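Local coordinates for protein MgGH51 (Meripilus giganteus, PDB 6ZPV) that hydrolyses the glycosidic bonds of terminal non-reducing alpha-L-arabinofuranosyl residues in arabinose-containing glycans, as a fungal alpha-L-arabinofuranosidase of glycoside hydrolase family 51, at residues Tyr34-Phe43 / Met194-Phe202; Ser72-Asn80 / Gly249-Arg257. All coordinates share one frame; numbering follows the deposited sequence.

Overall arrangement
From the N terminus the chain passes through the first strand of the parallel eight-stranded barrel, 20-21, and the short helix 29-33 before entering the loop 34-43. It then builds the strands of a beta-sandwich, and contact 1 closes this long excursion when strand 189-198 and the turn after it return to 34-43. Contact 2 starts within the excursion, at the 72-80 turn between two sandwich strands, and closes much later on 249-257, a loop following barrel strand 224-227. The two closures therefore cross rather than nest. They touch where M194 and A42 meet L78, R41 meets L251 and F43 O probably hydrogen-bonds N80 ND2, tying the sandwich to the barrel side.

Contact 1: residues Tyr34-Phe43 / Met194-Phe202; sequences YAELLQNRAF and MFSLFPPTF
The carboxylate of E36 reaches the end of strand 189-198 with both oxygens. S196 OG donates to the syn lone pair of E36 OE1 at 2.7 Å, and L197 N points almost straight (174°) at E36 OE2 over 2.9 Å. Each oxygen has a second donor from its own loop: L38 N uses the anti lone pair of E36 OE2, and R41 NH1 forms a salt bridge to E36 OE1 at 2.8 Å. Four bonds thus fix the carboxylate's rotation, and the nearby guanidinium probably favours its charged form. R41 also grips Y34 OH end-on with NH1 and NH2, and N207 provides this hydroxyl with a further partner. Backbone bonds join L37 N to L197 O and F195 N to R41 O, while a water links A42 O with M194 N.

With its side chain bent at chi2 and chi3, M194 brings CE over one face of the R41 guanidinium, 3.7 Å from R41 NE. The F198 ring turns an edge toward the face of Y34 in an offset edge-to-face pair, planes 77° apart; its own face lies over the A35-E36 peptide. A35 CB meets F198 CE2 at 3.8 Å and also touches P199 and T201. Farther along, L38 crosses L197 at about a right angle, L38 CG to L197 CB 3.7 Å, and its CD1 reaches F195 CB. F43 and F195 meet at their ring edges, CE2 to CE2.

Largely buried, the contact lays the loop after helix 29-33 against a five-stranded antiparallel sheet of the beta-sandwich, to which strand 189-198 belongs. Strand 112-119 pairs with this strand through S115 and K113, F176 of strand 174-181 packs on L38 and L197, and L82 of strand 80-85 on F43 and F195.

Contact 2: residues Ser72-Asn80 / Gly249-Arg257; sequences SPVSNALPN and GSLLDRPGR
A type I beta turn, S75 to L78, between strands 64-69 and 80-85 of the sandwich packs against a 3-10 turn, 251-253, in the loop after barrel strand 224-227. One direct hydrogen bond joins them: in the conformer described, S75 OG donates to L252 O at 2.7 Å, in the carbonyl plane, with OG between backbone N and carbonyl carbon (chi1 72°); S75 has a second conformer, so this bond may not be permanent. A77 CB sits 3.4 Å from the same L252 O, and A77 O receives a CA-H...O contact from P255. V74 CG2 lies 3.9 Å from L252 CD1, the side chains crossing at about a right angle. L78 lies against the 3-10 turn, CD1 near L251 O, L252 CA and L252 CD1, CD2 3.8 Å from R254 O, and CD1 also touches M194 SD. Replacing L78 by an alanine would probably open a gap beside the 3-10 turn and leave M194 SD and the L252 side chain without this neighbour.

One water bridges A77 O and P255 O, another A77 N and D253 OD1. With its one direct bond resting on one S75 conformer, the turn probably keeps to 249-257 largely by shape and apolar contact.

Contact 1: residues Tyr34-Phe43 / Met194-Phe202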
loop_
_atom_site.group_PDB
_atom_site.type_symbol
_atom_site.label_atom_id
_atom_site.label_comp_id
_atom_site.label_asym_id
_atom_site.label_seq_id
_atom_site.Cartn_x
_atom_site.Cartn_y
_atom_site.Cartn_z
ATOM N N TYR A 34 3.010 -1.414 7.466
ATOM C CA TYR A 34 3.522 -2.418 8.413
ATOM C C TYR A 34 3.897 -1.729 9.719
ATOM O O TYR A 34 4.630 -0.754 9.694
ATOM C CB TYR A 34 4.693 -3.155 7.762
ATOM C CG TYR A 34 5.299 -4.278 8.570
ATOM C CD1 TYR A 34 4.516 -5.249 9.182
ATOM C CD2 TYR A 34 6.673 -4.385 8.669
ATOM C CE1 TYR A 34 5.109 -6.287 9.882
ATOM C CE2 TYR A 34 7.253 -5.442 9.369
ATOM C CZ TYR A 34 6.480 -6.387 10.001
ATOM O OH TYR A 34 7.112 -7.424 10.676
ATOM N N ALA A 35 3.411 -2.232 10.861
ATOM C CA ALA A 35 3.479 -1.408 12.108
ATOM C C ALA A 35 4.846 -1.367 12.784
ATOM O O ALA A 35 5.001 -0.584 13.725
ATOM C CB ALA A 35 2.440 -1.915 13.088
ATOM N N GLU A 36 5.811 -2.182 12.363
ATOM C CA GLU A 36 7.135 -2.177 12.984
ATOM C C GLU A 36 7.687 -0.771 13.070
ATOM O O GLU A 36 7.690 -0.002 12.055
ATOM C CB GLU A 36 8.077 -3.054 12.150
ATOM C CG GLU A 36 9.536 -2.948 12.526
ATOM C CD GLU A 36 9.852 -3.501 13.926
ATOM O OE1 GLU A 36 9.597 -4.730 14.115
ATOM O OE2 GLU A 36 10.293 -2.735 14.795
ATOM N N LEU A 37 8.275 -0.397 14.192
ATOM C CA LEU A 37 8.775 0.962 14.432
ATOM C C LEU A 37 10.275 1.104 14.267
ATOM O O LEU A 37 10.745 2.267 14.147
ATOM C CB LEU A 37 8.385 1.364 15.880
ATOM C CG LEU A 37 6.895 1.460 16.093
ATOM C CD1 LEU A 37 6.539 1.620 17.557
ATOM C CD2 LEU A 37 6.293 2.578 15.263
ATOM N N LEU A 38 11.034 0.026 14.307
ATOM C CA LEU A 38 12.480 0.100 14.198
ATOM C C LEU A 38 12.915 -0.027 12.735
ATOM O O LEU A 38 12.489 -0.968 12.062
ATOM C CB LEU A 38 13.191 -0.960 15.031
ATOM C CG LEU A 38 12.738 -1.059 16.479
ATOM C CD1 LEU A 38 13.544 -2.093 17.218
ATOM C CD2 LEU A 38 12.817 0.272 17.195
ATOM N N GLN A 39 13.740 0.871 12.261
ATOM C CA GLN A 39 14.276 0.843 10.893
ATOM C C GLN A 39 15.547 -0.023 10.908
ATOM O O GLN A 39 16.320 0.021 11.844
ATOM C CB GLN A 39 14.487 2.242 10.358
ATOM C CG GLN A 39 15.057 2.281 8.976
ATOM C CD GLN A 39 15.108 3.645 8.335
ATOM O OE1 GLN A 39 14.985 4.737 9.028
ATOM N NE2 GLN A 39 15.359 3.671 7.077
ATOM N N ASN A 40 15.756 -0.801 9.856
ATOM C CA ASN A 40 16.954 -1.646 9.771
ATOM C C ASN A 40 17.021 -2.569 11.011
ATOM O O ASN A 40 18.086 -2.707 11.662
ATOM C CB ASN A 40 18.222 -0.790 9.580
ATOM C CG ASN A 40 19.492 -1.580 9.345
ATOM O OD1 ASN A 40 19.443 -2.724 8.832
ATOM N ND2 ASN A 40 20.643 -0.950 9.640
ATOM N N ARG A 41 15.893 -3.184 11.332
ATOM C CA ARG A 41 15.716 -3.886 12.608
ATOM C C ARG A 41 16.583 -5.125 12.769
ATOM O O ARG A 41 16.857 -5.550 13.889
ATOM C CB ARG A 41 14.262 -4.247 12.821
ATOM C CG ARG A 41 13.721 -5.365 11.932
ATOM C CD ARG A 41 12.250 -5.650 12.191
ATOM N NE ARG A 41 11.750 -6.674 11.333
ATOM C CZ ARG A 41 10.479 -7.016 11.205
ATOM N NH1 ARG A 41 9.547 -6.461 11.974
ATOM N NH2 ARG A 41 10.099 -7.940 10.326
ATOM N N ALA A 42 16.954 -5.737 11.644
ATOM C CA ALA A 42 17.674 -7.024 11.679
ATOM C C ALA A 42 18.844 -7.017 10.712
ATOM O O ALA A 42 19.385 -8.083 10.384
ATOM C CB ALA A 42 16.720 -8.161 11.389
ATOM N N PHE A 43 19.313 -5.837 10.305
ATOM C CA PHE A 43 20.538 -5.697 9.505
ATOM C C PHE A 43 20.401 -6.524 8.220
ATOM O O PHE A 43 21.394 -7.056 7.698
ATOM C CB PHE A 43 21.777 -6.078 10.325
ATOM C CG PHE A 43 21.764 -5.349 11.660
ATOM C CD1 PHE A 43 22.042 -4.011 11.762
ATOM C CD2 PHE A 43 21.311 -5.997 12.794
ATOM C CE1 PHE A 43 21.855 -3.329 12.959
ATOM C CE2 PHE A 43 21.121 -5.322 13.973
ATOM C CZ PHE A 43 21.380 -4.008 14.057
ATOM N N MET A 194 17.887 -9.302 15.232
ATOM C CA MET A 194 16.416 -9.426 15.136
ATOM C C MET A 194 15.718 -8.621 16.236
ATOM O O MET A 194 14.954 -9.145 17.050
ATOM C CB MET A 194 15.996 -10.904 15.142
ATOM C CG MET A 194 14.581 -11.222 14.784
ATOM S SD MET A 194 13.990 -10.566 13.194
ATOM C CE MET A 194 12.960 -9.192 13.743
ATOM N N PHE A 195 15.897 -7.311 16.175
ATOM C CA PHE A 195 15.149 -6.388 17.052
ATOM C C PHE A 195 13.760 -6.149 16.516
ATOM O O PHE A 195 13.526 -6.205 15.307
ATOM C CB PHE A 195 15.869 -5.042 17.086
ATOM C CG PHE A 195 17.240 -5.026 17.715
ATOM C CD1 PHE A 195 17.380 -4.758 19.079
ATOM C CD2 PHE A 195 18.396 -5.196 16.981
ATOM C CE1 PHE A 195 18.630 -4.635 19.690
ATOM C CE2 PHE A 195 19.653 -5.087 17.591
ATOM C CZ PHE A 195 19.769 -4.816 18.928
ATOM N N SER A 196 12.853 -5.752 17.408
ATOM C CA SER A 196 11.514 -5.360 16.965
ATOM C C SER A 196 10.831 -4.474 18.011
ATOM O O SER A 196 10.967 -4.738 19.220
ATOM C CB SER A 196 10.657 -6.595 16.706
ATOM O OG SER A 196 9.332 -6.264 16.279
ATOM N N LEU A 197 10.074 -3.485 17.564
ATOM C CA LEU A 197 9.210 -2.713 18.427
ATOM C C LEU A 197 7.891 -2.461 17.717
ATOM O O LEU A 197 7.888 -1.834 16.648
ATOM C CB LEU A 197 9.854 -1.374 18.834
ATOM C CG LEU A 197 9.035 -0.540 19.812
ATOM C CD1 LEU A 197 9.003 -1.132 21.196
ATOM C CD2 LEU A 197 9.525 0.896 19.881
ATOM N N PHE A 198 6.809 -2.948 18.300
ATOM C CA PHE A 198 5.463 -2.748 17.735
ATOM C C PHE A 198 4.583 -1.931 18.642
ATOM O O PHE A 198 4.584 -2.152 19.870
ATOM C CB PHE A 198 4.737 -4.083 17.467
ATOM C CG PHE A 198 4.959 -4.661 16.098
ATOM C CD1 PHE A 198 6.212 -5.095 15.696
ATOM C CD2 PHE A 198 3.949 -4.767 15.186
ATOM C CE1 PHE A 198 6.414 -5.606 14.427
ATOM C CE2 PHE A 198 4.127 -5.270 13.920
ATOM C CZ PHE A 198 5.395 -5.708 13.569
ATOM N N PRO A 199 3.774 -1.026 18.087
ATOM C CA PRO A 199 2.652 -0.432 18.801
ATOM C C PRO A 199 1.471 -1.382 18.773
ATOM O O PRO A 199 1.538 -2.431 18.117
ATOM C CB PRO A 199 2.365 0.805 17.919
ATOM C CG PRO A 199 2.535 0.241 16.502
ATOM C CD PRO A 199 3.676 -0.760 16.628
ATOM N N PRO A 200 0.320 -1.038 19.383
ATOM C CA PRO A 200 -0.891 -1.776 19.115
ATOM C C PRO A 200 -1.140 -1.822 17.609
ATOM O O PRO A 200 -0.920 -0.810 16.926
ATOM C CB PRO A 200 -1.994 -0.956 19.898
ATOM C CG PRO A 200 -1.207 -0.251 20.972
ATOM C CD PRO A 200 0.107 0.113 20.309
ATOM N N THR A 201 -1.709 -2.897 17.094
ATOM C CA THR A 201 -1.918 -3.056 15.659
ATOM C C THR A 201 -3.392 -3.030 15.274
ATOM O O THR A 201 -4.270 -3.307 16.104
ATOM C CB THR A 201 -1.239 -4.337 15.188
ATOM O OG1 THR A 201 -1.789 -5.420 15.919
ATOM C CG2 THR A 201 0.264 -4.276 15.258
ATOM N N PHE A 202 -3.652 -2.789 14.011
ATOM C CA PHE A 202 -5.022 -2.901 13.451
ATOM C C PHE A 202 -5.575 -4.283 13.756
ATOM O O PHE A 202 -4.916 -5.311 13.489
ATOM C CB PHE A 202 -4.916 -2.632 11.956
ATOM C CG PHE A 202 -6.222 -2.621 11.220
ATOM C CD1 PHE A 202 -7.190 -1.651 11.458
ATOM C CD2 PHE A 202 -6.520 -3.595 10.266
ATOM C CE1 PHE A 202 -8.371 -1.622 10.741
ATOM C CE2 PHE A 202 -7.710 -3.536 9.575
ATOM C CZ PHE A 202 -8.646 -2.579 9.807
HETATM O O HOH W 1 19.792 -9.509 12.806
#

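Contact 2: residues Ser72-Asn80 / Gly249-Arg257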
loop_
_atom_site.group_PDB
_atom_site.type_symbol
_atom_site.label_atom_id
_atom_site.label_comp_id
_atom_site.label_asym_id
_atom_site.label_seq_id
_atom_site.Cartn_x
_atom_site.Cartn_y
_atom_site.Cartn_z
ATOM N N SER A 72 28.320 -17.137 14.192
ATOM C CA SER A 72 27.215 -17.982 14.693
ATOM C C SER A 72 25.957 -17.125 14.696
ATOM O O SER A 72 25.556 -16.630 15.747
ATOM C CB SER A 72 27.509 -18.566 16.045
ATOM O OG SER A 72 28.625 -19.428 15.992
ATOM N N PRO A 73 25.305 -16.942 13.529
ATOM C CA PRO A 73 24.170 -16.030 13.446
ATOM C C PRO A 73 22.926 -16.587 14.133
ATOM O O PRO A 73 22.767 -17.787 14.322
ATOM C CB PRO A 73 23.968 -15.863 11.945
ATOM C CG PRO A 73 24.385 -17.209 11.388
ATOM C CD PRO A 73 25.618 -17.576 12.222
ATOM N N VAL A 74 21.998 -15.686 14.455
ATOM C CA VAL A 74 20.748 -16.092 15.084
ATOM C C VAL A 74 19.969 -17.067 14.208
ATOM O O VAL A 74 19.351 -17.990 14.704
ATOM C CB VAL A 74 19.924 -14.862 15.512
ATOM C CG1 VAL A 74 19.259 -14.118 14.333
ATOM C CG2 VAL A 74 18.858 -15.262 16.532
ATOM N N SER A 75 20.021 -16.849 12.923
ATOM C CA SER A 75 19.484 -17.727 11.888
ATOM C C SER A 75 20.275 -17.483 10.620
ATOM O O SER A 75 20.801 -16.388 10.412
ATOM C CB SER A 75 18.023 -17.425 11.680
ATOM O OG SER A 75 17.919 -16.167 11.028
ATOM N N ASN A 76 20.333 -18.487 9.734
ATOM C CA ASN A 76 21.068 -18.247 8.494
ATOM C C ASN A 76 20.311 -17.249 7.609
ATOM O O ASN A 76 20.952 -16.671 6.707
ATOM C CB ASN A 76 21.413 -19.514 7.770
ATOM C CG ASN A 76 22.647 -20.198 8.315
ATOM O OD1 ASN A 76 23.598 -20.504 7.500
ATOM N ND2 ASN A 76 22.662 -20.515 9.553
ATOM N N ALA A 77 19.030 -17.010 7.830
ATOM C CA ALA A 77 18.290 -15.974 7.083
ATOM C C ALA A 77 18.701 -14.567 7.544
ATOM O O ALA A 77 18.397 -13.626 6.817
ATOM C CB ALA A 77 16.798 -16.161 7.243
ATOM N N LEU A 78 19.302 -14.453 8.711
ATOM C CA LEU A 78 19.700 -13.187 9.344
ATOM C C LEU A 78 21.167 -13.278 9.726
ATOM O O LEU A 78 21.522 -13.329 10.928
ATOM C CB LEU A 78 18.799 -12.873 10.563
ATOM C CG LEU A 78 17.298 -12.725 10.230
ATOM C CD1 LEU A 78 16.516 -12.546 11.540
ATOM C CD2 LEU A 78 17.039 -11.554 9.277
ATOM N N PRO A 79 22.063 -13.244 8.715
ATOM C CA PRO A 79 23.480 -13.518 8.999
ATOM C C PRO A 79 24.227 -12.403 9.722
ATOM O O PRO A 79 25.345 -12.649 10.199
ATOM C CB PRO A 79 24.057 -13.718 7.587
ATOM C CG PRO A 79 23.145 -12.893 6.694
ATOM C CD PRO A 79 21.794 -13.152 7.290
ATOM N N ASN A 80 23.637 -11.203 9.799
ATOM C CA ASN A 80 24.310 -10.070 10.427
ATOM C C ASN A 80 23.798 -9.859 11.831
ATOM O O ASN A 80 22.640 -10.027 12.123
ATOM C CB ASN A 80 24.067 -8.816 9.573
ATOM C CG ASN A 80 24.699 -8.875 8.188
ATOM O OD1 ASN A 80 25.729 -9.546 7.999
ATOM N ND2 ASN A 80 24.072 -8.152 7.237
ATOM N N GLY A 249 6.095 -17.300 7.467
ATOM C CA GLY A 249 6.705 -18.012 8.596
ATOM C C GLY A 249 7.362 -17.084 9.584
ATOM O O GLY A 249 7.128 -15.866 9.586
ATOM N N SER A 250 8.166 -17.644 10.458
ATOM C CA SER A 250 8.843 -16.833 11.469
ATOM C C SER A 250 9.641 -15.717 10.876
ATOM O O SER A 250 10.275 -15.897 9.835
ATOM C CB SER A 250 9.766 -17.738 12.268
ATOM O OG SER A 250 10.487 -16.960 13.218
ATOM N N LEU A 251 9.680 -14.578 11.566
ATOM C CA LEU A 251 10.589 -13.499 11.117
ATOM C C LEU A 251 12.039 -13.965 11.109
ATOM O O LEU A 251 12.851 -13.441 10.324
ATOM C CB LEU A 251 10.416 -12.258 12.014
ATOM C CG LEU A 251 9.034 -11.644 12.053
ATOM C CD1 LEU A 251 9.051 -10.399 12.870
ATOM C CD2 LEU A 251 8.468 -11.398 10.667
ATOM N N LEU A 252 12.362 -14.960 11.918
ATOM C CA LEU A 252 13.754 -15.499 11.916
ATOM C C LEU A 252 14.129 -16.122 10.569
ATOM O O LEU A 252 15.308 -16.296 10.322
ATOM C CB LEU A 252 13.939 -16.514 13.052
ATOM C CG LEU A 252 14.085 -15.911 14.442
ATOM C CD1 LEU A 252 15.429 -15.307 14.647
ATOM C CD2 LEU A 252 12.993 -15.036 14.835
ATOM N N ASP A 253 13.138 -16.488 9.752
ATOM C CA ASP A 253 13.363 -17.172 8.472
ATOM C C ASP A 253 13.110 -16.253 7.270
ATOM O O ASP A 253 13.043 -16.778 6.149
ATOM C CB ASP A 253 12.506 -18.443 8.439
ATOM C CG ASP A 253 12.941 -19.413 9.525
ATOM O OD1 ASP A 253 14.143 -19.628 9.678
ATOM O OD2 ASP A 253 12.059 -19.913 10.260
ATOM N N ARG A 254 12.904 -14.963 7.459
ATOM C CA ARG A 254 12.614 -14.043 6.337
ATOM C C ARG A 254 13.891 -13.237 6.038
ATOM O O ARG A 254 14.254 -12.347 6.812
ATOM C CB ARG A 254 11.445 -13.144 6.638
ATOM C CG ARG A 254 10.140 -13.899 6.946
ATOM C CD ARG A 254 8.978 -12.952 7.090
ATOM N NE ARG A 254 7.791 -13.606 7.642
ATOM C CZ ARG A 254 6.604 -13.005 7.797
ATOM N NH1 ARG A 254 6.412 -11.772 7.296
ATOM N NH2 ARG A 254 5.616 -13.605 8.448
ATOM N N PRO A 255 14.607 -13.534 4.928
ATOM C CA PRO A 255 15.880 -12.867 4.693
ATOM C C PRO A 255 15.781 -11.422 4.293
ATOM O O PRO A 255 16.793 -10.678 4.376
ATOM C CB PRO A 255 16.523 -13.723 3.583
ATOM C CG PRO A 255 15.308 -14.296 2.835
ATOM C CD PRO A 255 14.367 -14.607 3.960
ATOM N N GLY A 256 14.614 -10.973 3.832
ATOM C CA GLY A 256 14.484 -9.656 3.253
ATOM C C GLY A 256 15.045 -9.588 1.858
ATOM O O GLY A 256 15.706 -10.547 1.412
ATOM N N ARG A 257 14.865 -8.447 1.170
ATOM C CA ARG A 257 15.376 -8.286 -0.181
ATOM C C ARG A 257 15.526 -6.802 -0.430
ATOM O O ARG A 257 14.766 -5.970 0.098
ATOM C CB ARG A 257 14.458 -8.931 -1.241
ATOM C CG ARG A 257 12.990 -8.516 -1.191
ATOM C CD ARG A 257 12.202 -9.120 -2.334
ATOM N NE ARG A 257 12.466 -8.478 -3.620
ATOM C CZ ARG A 257 11.742 -7.524 -4.160
ATOM N NH1 ARG A 257 10.721 -6.950 -3.532
ATOM N NH2 ARG A 257 12.056 -7.106 -5.377
HETATM O O HOH W 2 19.193 -11.726 5.113
HETATM O O HOH W 3 17.025 -19.158 8.856
#